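PDB 6VC5: endoglucanase, which probably hydrolyses internal beta-1,4-glucosidic linkages in cellulose and related beta-glucans, as a member of glycoside hydrolase family 8. Local coordinates for residues K187-E192 with T237-A242; R225-L230 with L277-C282; S245-H250 with A255-V260. All coordinates share one frame; numbering follows the deposited sequence. Where two conformers were deposited one is given.

Contact 1: K187-E192 with T237-A242; sequences KGRFGE and TPELLA
Arg-189 and Leu-240 bring the two backbones no nearer than 10.2 Å between CA atoms, so the segment 187-192, mostly the loop after helix 172-187, meets the start of helix 238-251 through side chains alone. The arginine chain bends at chi3 (-64°) and lays the guanidinium beside the first helical turn, where Leu-240 CD1 sits 3.9 Å above one face of the group, displaced toward its rim, with Arg-189 NH2 at 4.0 Å from CD1. Glu-239 arrives at the edge instead, its CG anti to the backbone N and the rest of the chain extended; OE2 stays 4.1 Å from Arg-189 NH2, too far for a salt bridge, and the carboxylate plane is turned 78° from the guanidinium. A helix N-terminus here meets the end of another helix, which gives way at Gly-188, the centre of an inverse gamma turn. Thr-237 is the N-cap, its OG1 accepting from Leu-240 N at 3.2 Å and 161°. The stronger polar partners of Arg-189 lie just outside: NH1 makes a salt bridge to Asp-243 and a hydrogen bond to Lys-194 O, and NE donates to Ala-186 O, so three bonds fix the rotation of the guanidinium.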
ATOM      1  N   LYS A 187     -18.541  -4.330  -2.163  1.00 12.67           N
ATOM      2  CA  LYS A 187     -19.296  -4.591  -3.384  1.00 13.23           C
ATOM      3  C   LYS A 187     -18.415  -5.059  -4.536  1.00 13.43           C
ATOM      4  O   LYS A 187     -18.849  -5.883  -5.354  1.00 13.40           O
ATOM      5  CB  LYS A 187     -20.071  -3.350  -3.814  1.00 17.58           C
ATOM      6  CG  LYS A 187     -20.998  -3.645  -4.972  1.00 21.43           C
ATOM      7  CD  LYS A 187     -21.594  -2.399  -5.545  1.00 24.33           C
ATOM      8  CE  LYS A 187     -22.859  -2.730  -6.315  1.00 26.11           C
ATOM      9  NZ  LYS A 187     -22.672  -3.936  -7.178  1.00 28.17           N
ATOM     10  N   GLY A 188     -17.199  -4.533  -4.637  1.00 10.90           N
ATOM     11  CA  GLY A 188     -16.326  -4.818  -5.762  1.00  9.90           C
ATOM     12  C   GLY A 188     -15.545  -6.101  -5.581  1.00 11.24           C
ATOM     13  O   GLY A 188     -14.311  -6.090  -5.566  1.00 12.77           O
ATOM     14  N   ARG A 189     -16.258  -7.213  -5.430  1.00  9.84           N
ATOM     15  CA  ARG A 189     -15.625  -8.516  -5.278  1.00 10.68           C
ATOM     16  C   ARG A 189     -16.207  -9.477  -6.298  1.00 10.71           C
ATOM     17  O   ARG A 189     -17.383  -9.381  -6.657  1.00 13.22           O
ATOM     18  CB  ARG A 189     -15.770  -9.048  -3.844  1.00 14.13           C
ATOM     19  CG  ARG A 189     -15.002  -8.190  -2.848  1.00 15.22           C
ATOM     20  CD  ARG A 189     -15.042  -8.746  -1.444  1.00 16.38           C
ATOM     21  NE  ARG A 189     -16.404  -8.768  -0.904  1.00 16.94           N
ATOM     22  CZ  ARG A 189     -16.950  -9.826  -0.307  1.00 19.49           C
ATOM     23  NH1 ARG A 189     -16.257 -10.945  -0.178  1.00 20.10           N
ATOM     24  NH2 ARG A 189     -18.192  -9.770   0.166  1.00 20.09           N
ATOM     25  N   PHE A 190     -15.368 -10.391  -6.778  1.00  8.53           N
ATOM     26  CA  PHE A 190     -15.684 -11.111  -8.004  1.00  8.17           C
ATOM     27  C   PHE A 190     -15.281 -12.571  -7.892  1.00  9.26           C
ATOM     28  O   PHE A 190     -14.359 -12.938  -7.153  1.00  9.77           O
ATOM     29  CB  PHE A 190     -14.961 -10.487  -9.214  1.00  9.27           C
ATOM     30  CG  PHE A 190     -15.329  -9.054  -9.460  1.00  8.64           C
ATOM     31  CD1 PHE A 190     -16.379  -8.726 -10.309  1.00  9.33           C
ATOM     32  CD2 PHE A 190     -14.653  -8.035  -8.811  1.00  9.85           C
ATOM     33  CE1 PHE A 190     -16.728  -7.393 -10.505  1.00  9.89           C
ATOM     34  CE2 PHE A 190     -14.987  -6.720  -9.001  1.00 10.12           C
ATOM     35  CZ  PHE A 190     -16.035  -6.391  -9.846  1.00  9.60           C
ATOM     36  N   GLY A 191     -15.955 -13.396  -8.684  1.00  9.34           N
ATOM     37  CA  GLY A 191     -15.515 -14.764  -8.851  1.00 10.08           C
ATOM     38  C   GLY A 191     -16.006 -15.654  -7.734  1.00 11.40           C
ATOM     39  O   GLY A 191     -16.681 -15.224  -6.792  1.00 11.75           O
ATOM     40  N   GLU A 192     -15.637 -16.936  -7.855  1.00 10.91           N
ATOM     41  CA  GLU A 192     -16.085 -17.953  -6.912  1.00 11.45           C
ATOM     42  C   GLU A 192     -15.569 -17.725  -5.493  1.00 11.81           C
ATOM     43  O   GLU A 192     -16.170 -18.239  -4.543  1.00 14.52           O
ATOM     44  CB  GLU A 192     -15.673 -19.343  -7.397  1.00 13.10           C
ATOM     45  CG  GLU A 192     -14.161 -19.539  -7.502  1.00 15.83           C
ATOM     46  CD  GLU A 192     -13.791 -20.589  -8.539  1.00 18.84           C
ATOM     47  OE1 GLU A 192     -13.762 -20.262  -9.746  1.00 20.15           O
ATOM     48  OE2 GLU A 192     -13.534 -21.745  -8.143  1.00 21.09           O
ATOM     49  N   THR A 237     -14.644  -6.924   8.258  1.00 19.20           N
ATOM     50  CA  THR A 237     -15.909  -7.406   8.790  1.00 18.99           C
ATOM     51  C   THR A 237     -15.874  -8.924   8.944  1.00 18.98           C
ATOM     52  O   THR A 237     -15.059  -9.602   8.316  1.00 18.19           O
ATOM     53  CB  THR A 237     -17.048  -7.048   7.841  1.00 20.73           C
ATOM     54  OG1 THR A 237     -16.824  -7.667   6.566  1.00 22.10           O
ATOM     55  CG2 THR A 237     -17.168  -5.536   7.672  1.00 20.70           C
ATOM     56  N   PRO A 238     -16.753  -9.476   9.785  1.00 19.94           N
ATOM     57  CA  PRO A 238     -16.886 -10.945   9.849  1.00 20.63           C
ATOM     58  C   PRO A 238     -17.129 -11.604   8.500  1.00 20.61           C
ATOM     59  O   PRO A 238     -16.491 -12.620   8.192  1.00 21.60           O
ATOM     60  CB  PRO A 238     -18.066 -11.136  10.815  1.00 21.61           C
ATOM     61  CG  PRO A 238     -18.034  -9.925  11.681  1.00 22.20           C
ATOM     62  CD  PRO A 238     -17.571  -8.797  10.811  1.00 20.53           C
ATOM     63  N   GLU A 239     -18.030 -11.047   7.683  1.00 22.20           N
ATOM     64  CA  GLU A 239     -18.290 -11.581   6.350  1.00 22.85           C
ATOM     65  C   GLU A 239     -17.005 -11.699   5.540  1.00 20.49           C
ATOM     66  O   GLU A 239     -16.709 -12.756   4.971  1.00 20.83           O
ATOM     67  CB  GLU A 239     -19.282 -10.671   5.623  1.00 26.11           C
ATOM     68  CG  GLU A 239     -19.641 -11.126   4.214  1.00 29.33           C
ATOM     69  CD  GLU A 239     -20.661 -10.219   3.550  1.00 33.25           C
ATOM     70  OE1 GLU A 239     -20.805  -9.054   3.991  1.00 34.38           O
ATOM     71  OE2 GLU A 239     -21.319 -10.673   2.587  1.00 35.83           O
ATOM     72  N   LEU A 240     -16.224 -10.618   5.485  1.00 18.79           N
ATOM     73  CA  LEU A 240     -15.025 -10.613   4.651  1.00 18.20           C
ATOM     74  C   LEU A 240     -13.937 -11.514   5.221  1.00 15.64           C
ATOM     75  O   LEU A 240     -13.223 -12.179   4.465  1.00 15.96           O
ATOM     76  CB  LEU A 240     -14.498  -9.190   4.484  1.00 20.01           C
ATOM     77  CG  LEU A 240     -14.834  -8.477   3.174  1.00 23.94           C
ATOM     78  CD1 LEU A 240     -16.258  -7.942   3.208  1.00 24.68           C
ATOM     79  CD2 LEU A 240     -13.835  -7.355   2.922  1.00 24.61           C
ATOM     80  N   LEU A 241     -13.768 -11.523   6.542  1.00 13.58           N
ATOM     81  CA  LEU A 241     -12.785 -12.414   7.146  1.00 12.78           C
ATOM     82  C   LEU A 241     -13.105 -13.871   6.829  1.00 14.59           C
ATOM     83  O   LEU A 241     -12.200 -14.664   6.541  1.00 15.13           O
ATOM     84  CB  LEU A 241     -12.703 -12.182   8.657  1.00 14.98           C
ATOM     85  CG  LEU A 241     -11.856 -13.188   9.443  1.00 16.86           C
ATOM     86  CD1 LEU A 241     -10.419 -13.173   8.972  1.00 16.96           C
ATOM     87  CD2 LEU A 241     -11.917 -12.918  10.935  1.00 19.05           C
ATOM     88  N   ALA A 242     -14.389 -14.238   6.855  1.00 15.18           N
ATOM     89  CA  ALA A 242     -14.766 -15.613   6.552  1.00 16.25           C
ATOM     90  C   ALA A 242     -14.466 -15.957   5.100  1.00 16.77           C
ATOM     91  O   ALA A 242     -13.998 -17.065   4.805  1.00 16.78           O
ATOM     92  CB  ALA A 242     -16.246 -15.829   6.870  1.00 16.94           C
TER

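Contact 2: R225-L230 with L277-C282; sequences RVPLYL and LAVASC
Two short helices, 225-232 and 274-282, pack through Pro-227, Leu-228 and Val-279 in a buried helix-helix contact of the (alpha/alpha)6 barrel, the fold of glycoside hydrolase family 8; its centre lies about 11 Å from the centre of the chain. The axes of the two segments approach to 9.2 Å, with N-to-C directions 43° apart. The backbones are nearest at Leu-228 and Val-279, with 5.8 Å between their CA atoms, and the joint is wholly apolar, without a hydrogen bond across it. One methyl does most of the work. Val-279 CG1, placed anti to the backbone N (chi1 175°), rests 4.0 Å from Pro-227 CG and also lies 4.1 Å from Leu-228 CB, so it touches both of these consecutive residues. The proline and valine side chains cross at about a right angle. Other helices also pack on the two residues: helix 300-313 places Leu-305 against Val-279, and helix 238-251 places Phe-244 against Pro-227. Beyond its CB, Leu-228 sends CG out anti to its own backbone N (chi1 -174°), and the branch that follows runs toward the last residue of the second segment. There the touch is looser and lies at the margin of the contact, Leu-228 CD1 standing 4.4 Å from Cys-282 CB.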
ATOM      1  N   ARG A 225      -2.653  -6.785  -0.641  0.50  5.82           N
ATOM      2  CA  ARG A 225      -2.615  -5.847   0.457  0.50  7.81           C
ATOM      3  C   ARG A 225      -3.957  -5.544   1.116  0.50  7.68           C
ATOM      4  O   ARG A 225      -3.994  -4.999   2.179  0.50 10.32           O
ATOM      5  CB  ARG A 225      -1.830  -4.594   0.084  0.50  8.10           C
ATOM      6  CG  ARG A 225      -0.344  -4.895  -0.083  0.50  9.69           C
ATOM      7  CD  ARG A 225       0.542  -3.667  -0.171  0.50 11.71           C
ATOM      8  NE  ARG A 225       1.697  -3.958  -1.023  0.50 14.54           N
ATOM      9  CZ  ARG A 225       2.937  -4.228  -0.607  0.50 15.13           C
ATOM     10  NH1 ARG A 225       3.857  -4.495  -1.480  0.50 18.04           N
ATOM     11  NH2 ARG A 225       3.266  -4.216   0.664  0.50 18.82           N
ATOM     12  N   VAL A 226      -5.032  -5.731   0.377  1.00  6.63           N
ATOM     13  CA  VAL A 226      -6.342  -5.329   0.883  1.00  7.20           C
ATOM     14  C   VAL A 226      -6.715  -5.979   2.216  1.00  7.43           C
ATOM     15  O   VAL A 226      -7.001  -5.283   3.167  1.00  8.00           O
ATOM     16  CB  VAL A 226      -7.462  -5.517  -0.172  1.00  6.36           C
ATOM     17  CG1 VAL A 226      -8.838  -5.277   0.443  1.00  9.01           C
ATOM     18  CG2 VAL A 226      -7.230  -4.553  -1.327  1.00  8.17           C
ATOM     19  N   PRO A 227      -6.717  -7.300   2.288  1.00  6.81           N
ATOM     20  CA  PRO A 227      -7.027  -7.905   3.591  1.00  7.20           C
ATOM     21  C   PRO A 227      -6.064  -7.464   4.687  1.00  8.37           C
ATOM     22  O   PRO A 227      -6.485  -7.298   5.837  1.00 11.09           O
ATOM     23  CB  PRO A 227      -6.962  -9.418   3.306  1.00  7.93           C
ATOM     24  CG  PRO A 227      -6.137  -9.538   2.041  1.00  7.12           C
ATOM     25  CD  PRO A 227      -6.495  -8.321   1.246  1.00  6.52           C
ATOM     26  N   LEU A 228      -4.796  -7.208   4.350  1.00  6.72           N
ATOM     27  CA  LEU A 228      -3.849  -6.740   5.361  1.00  8.18           C
ATOM     28  C   LEU A 228      -4.221  -5.358   5.895  1.00  7.59           C
ATOM     29  O   LEU A 228      -4.268  -5.149   7.112  1.00  8.19           O
ATOM     30  CB  LEU A 228      -2.431  -6.740   4.802  1.00 10.76           C
ATOM     31  CG  LEU A 228      -1.404  -6.396   5.886  1.00 12.36           C
ATOM     32  CD1 LEU A 228      -1.359  -7.488   6.949  1.00 16.46           C
ATOM     33  CD2 LEU A 228      -0.044  -6.186   5.266  1.00 15.81           C
ATOM     34  N   TYR A 229      -4.489  -4.396   5.002  1.00  7.54           N
ATOM     35  CA  TYR A 229      -4.813  -3.045   5.466  1.00  8.06           C
ATOM     36  C   TYR A 229      -6.125  -3.019   6.240  1.00  8.87           C
ATOM     37  O   TYR A 229      -6.243  -2.286   7.233  1.00 10.23           O
ATOM     38  CB  TYR A 229      -4.843  -2.050   4.299  1.00  8.19           C
ATOM     39  CG  TYR A 229      -3.477  -1.675   3.750  1.00 10.32           C
ATOM     40  CD1 TYR A 229      -2.430  -1.345   4.607  1.00 11.96           C
ATOM     41  CD2 TYR A 229      -3.248  -1.618   2.372  1.00 10.99           C
ATOM     42  CE1 TYR A 229      -1.189  -0.994   4.116  1.00 13.97           C
ATOM     43  CE2 TYR A 229      -2.001  -1.263   1.877  1.00 12.16           C
ATOM     44  CZ  TYR A 229      -0.984  -0.960   2.757  1.00 15.11           C
ATOM     45  OH  TYR A 229       0.259  -0.604   2.278  1.00 19.22           O
ATOM     46  N   LEU A 230      -7.124  -3.801   5.803  1.00  9.87           N
ATOM     47  CA  LEU A 230      -8.399  -3.857   6.517  1.00 10.85           C
ATOM     48  C   LEU A 230      -8.222  -4.455   7.904  1.00 11.51           C
ATOM     49  O   LEU A 230      -8.782  -3.943   8.883  1.00 11.98           O
ATOM     50  CB  LEU A 230      -9.411  -4.680   5.725  1.00 10.51           C
ATOM     51  CG  LEU A 230      -9.918  -4.060   4.426  1.00 12.25           C
ATOM     52  CD1 LEU A 230     -10.866  -5.040   3.726  1.00 14.46           C
ATOM     53  CD2 LEU A 230     -10.598  -2.733   4.696  1.00 13.63           C
ATOM     54  N   LEU A 277       1.951 -15.476   2.503  1.00  7.59           N
ATOM     55  CA  LEU A 277       1.708 -16.276   3.694  1.00  7.92           C
ATOM     56  C   LEU A 277       1.653 -15.394   4.931  1.00  7.90           C
ATOM     57  O   LEU A 277       0.851 -15.640   5.837  1.00  9.19           O
ATOM     58  CB  LEU A 277       2.798 -17.343   3.825  1.00 10.95           C
ATOM     59  CG  LEU A 277       2.787 -18.252   5.044  1.00 14.87           C
ATOM     60  CD1 LEU A 277       1.528 -19.073   5.074  1.00 16.41           C
ATOM     61  CD2 LEU A 277       4.004 -19.151   5.001  1.00 14.83           C
ATOM     62  N   ALA A 278       2.495 -14.354   4.977  1.00  8.06           N
ATOM     63  CA  ALA A 278       2.421 -13.398   6.078  1.00  8.66           C
ATOM     64  C   ALA A 278       1.045 -12.742   6.149  1.00  8.46           C
ATOM     65  O   ALA A 278       0.445 -12.657   7.225  1.00 10.27           O
ATOM     66  CB  ALA A 278       3.513 -12.347   5.915  1.00  9.85           C
ATOM     67  N   VAL A 279       0.517 -12.286   5.008  1.00  7.21           N
ATOM     68  CA  VAL A 279      -0.825 -11.699   4.979  1.00  8.99           C
ATOM     69  C   VAL A 279      -1.885 -12.716   5.402  1.00  8.73           C
ATOM     70  O   VAL A 279      -2.773 -12.407   6.206  1.00 10.14           O
ATOM     71  CB  VAL A 279      -1.114 -11.128   3.580  1.00  8.50           C
ATOM     72  CG1 VAL A 279      -2.555 -10.634   3.519  1.00  9.52           C
ATOM     73  CG2 VAL A 279      -0.150  -9.976   3.262  1.00 10.04           C
ATOM     74  N   ALA A 280      -1.833 -13.928   4.845  1.00  7.63           N
ATOM     75  CA  ALA A 280      -2.829 -14.952   5.160  1.00  9.25           C
ATOM     76  C   ALA A 280      -2.824 -15.309   6.635  1.00 11.23           C
ATOM     77  O   ALA A 280      -3.881 -15.513   7.231  1.00 12.71           O
ATOM     78  CB  ALA A 280      -2.567 -16.210   4.333  1.00 10.31           C
ATOM     79  N   SER A 281      -1.643 -15.341   7.249  0.55 11.61           N
ATOM     80  CA  SER A 281      -1.545 -15.657   8.663  0.55 12.59           C
ATOM     81  C   SER A 281      -2.223 -14.591   9.523  0.55 15.00           C
ATOM     82  O   SER A 281      -2.641 -14.884  10.646  0.55 17.78           O
ATOM     83  CB  SER A 281      -0.059 -15.815   9.031  0.55 13.09           C
ATOM     84  OG  SER A 281       0.542 -16.866   8.271  0.55 13.47           O
ATOM     85  N   CYS A 282      -2.348 -13.357   9.017  1.00 15.48           N
ATOM     86  CA  CYS A 282      -2.991 -12.301   9.783  1.00 19.03           C
ATOM     87  C   CYS A 282      -4.500 -12.264   9.537  1.00 20.07           C
ATOM     88  O   CYS A 282      -5.223 -11.529  10.226  1.00 21.14           O
ATOM     89  CB  CYS A 282      -2.380 -10.968   9.380  1.00 22.33           C
ATOM     90  SG  CYS A 282      -0.629 -10.731   9.852  1.00 26.23           S
TER

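Contact 3: S245-H250 with A255-V260; sequences SRFWNH and ALPGWV
Phe-247 and Pro-257 reach toward each other, the phenylalanine CZ 4.0 Å from the proline CG in an oblique approach. The ring gets there because its CG stands anti to the backbone N (chi1 175°), which carries the far end of the side chain from helix 238-251 toward the loop. In one of two conformers deposited for Val-260, the methyl CG2 sits against the rim of the same ring, 3.7 Å from Phe-247 CZ, so that one ring corner is shared by a proline and a valine three residues apart. Trp-248, the next residue of the helix, meets Leu-256. Here the leucine methyl CD2 touches both backbone and side chain, lying 3.7 Å from Trp-248 O and 4.2 Å from Trp-248 CE3, with the indole oblique to it. No hydrogen bond crosses between the segments; Gly-258 O accepts instead from Tyr-276 OH, while Leu-256 N is hydrogen-bonded to a glycerol probably left from crystallisation. Trp-193 meets the Phe-247 ring edge-to-face, and Ala-280 of helix 274-282 touches both Trp-248 and Leu-256. The loop after helix 238-251 thus runs back along the C-terminal turns of that helix before it enters strand 260-261, where Val-260 pairs by backbone hydrogen bonding with Phe-219.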
ATOM      1  N   SER A 245     -10.716 -16.327   4.718  0.54 11.54           N
ATOM      2  CA  SER A 245     -10.296 -17.554   5.391  0.54 12.70           C
ATOM      3  C   SER A 245     -10.595 -18.782   4.540  0.54 12.94           C
ATOM      4  O   SER A 245      -9.763 -19.692   4.440  0.54 14.07           O
ATOM      5  CB  SER A 245     -10.985 -17.670   6.752  0.54 13.49           C
ATOM      6  OG  SER A 245     -10.589 -16.621   7.623  0.54 14.61           O
ATOM      7  N   ARG A 246     -11.771 -18.815   3.904  1.00 13.41           N
ATOM      8  CA  ARG A 246     -12.120 -19.948   3.053  1.00 15.27           C
ATOM      9  C   ARG A 246     -11.153 -20.069   1.889  1.00 12.86           C
ATOM     10  O   ARG A 246     -10.777 -21.181   1.490  1.00 12.81           O
ATOM     11  CB  ARG A 246     -13.544 -19.779   2.524  1.00 16.36           C
ATOM     12  CG  ARG A 246     -14.500 -20.821   3.047  1.00 21.20           C
ATOM     13  CD  ARG A 246     -15.877 -20.659   2.438  1.00 22.41           C
ATOM     14  NE  ARG A 246     -16.405 -19.309   2.616  1.00 24.24           N
ATOM     15  CZ  ARG A 246     -16.828 -18.815   3.777  1.00 24.14           C
ATOM     16  NH1 ARG A 246     -17.305 -17.577   3.841  1.00 23.00           N
ATOM     17  NH2 ARG A 246     -16.780 -19.558   4.871  1.00 24.51           N
ATOM     18  N   PHE A 247     -10.733 -18.929   1.343  1.00 11.50           N
ATOM     19  CA  PHE A 247      -9.785 -18.910   0.238  1.00 10.67           C
ATOM     20  C   PHE A 247      -8.411 -19.428   0.670  1.00 10.81           C
ATOM     21  O   PHE A 247      -7.858 -20.342   0.044  1.00 11.80           O
ATOM     22  CB  PHE A 247      -9.703 -17.483  -0.320  1.00 10.87           C
ATOM     23  CG  PHE A 247      -8.673 -17.304  -1.392  1.00 10.77           C
ATOM     24  CD1 PHE A 247      -8.830 -17.910  -2.630  1.00 11.25           C
ATOM     25  CD2 PHE A 247      -7.558 -16.516  -1.170  1.00 12.52           C
ATOM     26  CE1 PHE A 247      -7.886 -17.748  -3.622  1.00 10.94           C
ATOM     27  CE2 PHE A 247      -6.604 -16.351  -2.159  1.00 12.78           C
ATOM     28  CZ  PHE A 247      -6.769 -16.964  -3.383  1.00 12.54           C
ATOM     29  N   TRP A 248      -7.839 -18.866   1.743  1.00  9.89           N
ATOM     30  CA  TRP A 248      -6.511 -19.312   2.154  1.00  9.37           C
ATOM     31  C   TRP A 248      -6.507 -20.800   2.466  1.00  9.41           C
ATOM     32  O   TRP A 248      -5.566 -21.517   2.112  1.00 12.52           O
ATOM     33  CB  TRP A 248      -6.029 -18.593   3.410  1.00 11.13           C
ATOM     34  CG  TRP A 248      -6.130 -17.107   3.482  1.00 11.29           C
ATOM     35  CD1 TRP A 248      -6.650 -16.393   4.527  1.00 11.86           C
ATOM     36  CD2 TRP A 248      -5.618 -16.142   2.553  1.00 12.26           C
ATOM     37  NE1 TRP A 248      -6.531 -15.052   4.285  1.00 13.37           N
ATOM     38  CE2 TRP A 248      -5.901 -14.866   3.086  1.00 12.48           C
ATOM     39  CE3 TRP A 248      -4.969 -16.230   1.317  1.00 13.65           C
ATOM     40  CZ2 TRP A 248      -5.561 -13.681   2.424  1.00 12.99           C
ATOM     41  CZ3 TRP A 248      -4.627 -15.048   0.659  1.00 14.10           C
ATOM     42  CH2 TRP A 248      -4.928 -13.796   1.215  1.00 14.59           C
ATOM     43  N   ASN A 249      -7.526 -21.272   3.179  1.00 10.11           N
ATOM     44  CA  ASN A 249      -7.533 -22.651   3.644  1.00 11.56           C
ATOM     45  C   ASN A 249      -7.837 -23.657   2.539  1.00 12.80           C
ATOM     46  O   ASN A 249      -7.462 -24.830   2.674  1.00 15.12           O
ATOM     47  CB  ASN A 249      -8.495 -22.781   4.821  1.00 14.63           C
ATOM     48  CG  ASN A 249      -7.931 -22.158   6.080  1.00 17.74           C
ATOM     49  OD1 ASN A 249      -6.846 -22.524   6.524  1.00 21.49           O
ATOM     50  ND2 ASN A 249      -8.654 -21.202   6.652  1.00 18.85           N
ATOM     51  N   HIS A 250      -8.474 -23.230   1.447  1.00 10.88           N
ATOM     52  CA  HIS A 250      -8.663 -24.128   0.311  1.00 11.66           C
ATOM     53  C   HIS A 250      -7.334 -24.525  -0.309  1.00 12.20           C
ATOM     54  O   HIS A 250      -7.150 -25.681  -0.721  1.00 13.63           O
ATOM     55  CB  HIS A 250      -9.526 -23.479  -0.769  1.00 14.07           C
ATOM     56  CG  HIS A 250      -9.763 -24.369  -1.951  1.00 16.71           C
ATOM     57  ND1 HIS A 250     -10.662 -25.414  -1.932  1.00 19.42           N
ATOM     58  CD2 HIS A 250      -9.219 -24.362  -3.192  1.00 17.03           C
ATOM     59  CE1 HIS A 250     -10.659 -26.016  -3.109  1.00 18.78           C
ATOM     60  NE2 HIS A 250      -9.791 -25.399  -3.891  1.00 17.77           N
ATOM     61  N   ALA A 255       0.703 -23.887  -0.640  1.00 11.10           N
ATOM     62  CA  ALA A 255       0.348 -23.767  -2.049  1.00 11.61           C
ATOM     63  C   ALA A 255      -0.513 -22.538  -2.337  1.00  9.66           C
ATOM     64  O   ALA A 255      -1.378 -22.586  -3.217  1.00 10.47           O
ATOM     65  CB  ALA A 255      -0.329 -25.052  -2.548  1.00 12.28           C
ATOM     66  N   LEU A 256      -0.308 -21.441  -1.615  1.00  8.75           N
ATOM     67  CA  LEU A 256      -1.080 -20.247  -1.927  1.00  7.21           C
ATOM     68  C   LEU A 256      -0.718 -19.789  -3.338  1.00  8.42           C
ATOM     69  O   LEU A 256       0.463 -19.778  -3.698  1.00  8.76           O
ATOM     70  CB  LEU A 256      -0.779 -19.125  -0.925  1.00  8.42           C
ATOM     71  CG  LEU A 256      -1.149 -19.373   0.546  1.00 10.10           C
ATOM     72  CD1 LEU A 256      -0.734 -18.173   1.411  1.00 11.11           C
ATOM     73  CD2 LEU A 256      -2.629 -19.676   0.722  1.00 11.19           C
ATOM     74  N   PRO A 257      -1.681 -19.430  -4.152  1.00  7.79           N
ATOM     75  CA  PRO A 257      -1.382 -19.008  -5.521  1.00  7.99           C
ATOM     76  C   PRO A 257      -0.817 -17.591  -5.585  1.00  9.10           C
ATOM     77  O   PRO A 257      -1.180 -16.787  -4.812  1.00  9.87           O
ATOM     78  CB  PRO A 257      -2.745 -19.053  -6.194  1.00 10.54           C
ATOM     79  CG  PRO A 257      -3.726 -18.866  -5.094  1.00 11.46           C
ATOM     80  CD  PRO A 257      -3.118 -19.528  -3.887  1.00  9.28           C
ATOM     81  N   GLY A 258       0.062 -17.342  -6.523  1.00  8.00           N
ATOM     82  CA  GLY A 258       0.513 -15.980  -6.773  1.00  7.75           C
ATOM     83  C   GLY A 258      -0.564 -15.111  -7.392  1.00  7.75           C
ATOM     84  O   GLY A 258      -0.631 -13.902  -7.131  1.00  9.20           O
ATOM     85  N   TRP A 259      -1.412 -15.702  -8.226  1.00  7.14           N
ATOM     86  CA  TRP A 259      -2.564 -14.986  -8.744  1.00  7.30           C
ATOM     87  C   TRP A 259      -3.716 -15.951  -8.954  1.00  7.14           C
ATOM     88  O   TRP A 259      -3.515 -17.152  -9.166  1.00  7.64           O
ATOM     89  CB  TRP A 259      -2.272 -14.200 -10.036  1.00  7.00           C
ATOM     90  CG  TRP A 259      -1.678 -14.945 -11.215  1.00  7.40           C
ATOM     91  CD1 TRP A 259      -0.375 -14.920 -11.608  1.00  8.65           C
ATOM     92  CD2 TRP A 259      -2.365 -15.766 -12.169  1.00  7.84           C
ATOM     93  NE1 TRP A 259      -0.201 -15.674 -12.736  1.00 10.47           N
ATOM     94  CE2 TRP A 259      -1.406 -16.212 -13.103  1.00 10.16           C
ATOM     95  CE3 TRP A 259      -3.697 -16.176 -12.324  1.00  9.72           C
ATOM     96  CZ2 TRP A 259      -1.731 -17.046 -14.173  1.00 10.35           C
ATOM     97  CZ3 TRP A 259      -4.021 -17.006 -13.396  1.00 11.45           C
ATOM     98  CH2 TRP A 259      -3.035 -17.436 -14.300  1.00 11.06           C
ATOM     99  N   VAL A 260      -4.931 -15.403  -8.885  0.56  5.92           N
ATOM    100  CA  VAL A 260      -6.158 -16.113  -9.243  0.56  5.91           C
ATOM    101  C   VAL A 260      -6.960 -15.244 -10.206  0.56  6.28           C
ATOM    102  O   VAL A 260      -7.207 -14.067  -9.922  0.56  7.20           O
ATOM    103  CB  VAL A 260      -7.012 -16.440  -8.006  0.56  7.61           C
ATOM    104  CG1 VAL A 260      -8.301 -17.145  -8.429  0.56  8.61           C
ATOM    105  CG2 VAL A 260      -6.228 -17.284  -7.028  0.56 10.08           C
TER

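Following the chain, the loop after helix 172-187 comes first; it passes through the short strands to helix 225-232 and then to helix 238-251, whose start closes contact 1. Contact 2 opens on helix 225-232, within that loop, and closes only at helix 274-282, so contacts 1 and 2 cross. Contact 3, a short local return from the later turns of helix 238-251, begins and ends between the two halves of contact 2. Helix 238-251 serves contacts 1 and 3, and it also reaches contact 2: Leu-240 CD2 lies 3.9 Å from Leu-230 CD1, and Trp-248 CZ2 lies 4.2 Å from Pro-227 CG. Three helices and two loops are thereby joined.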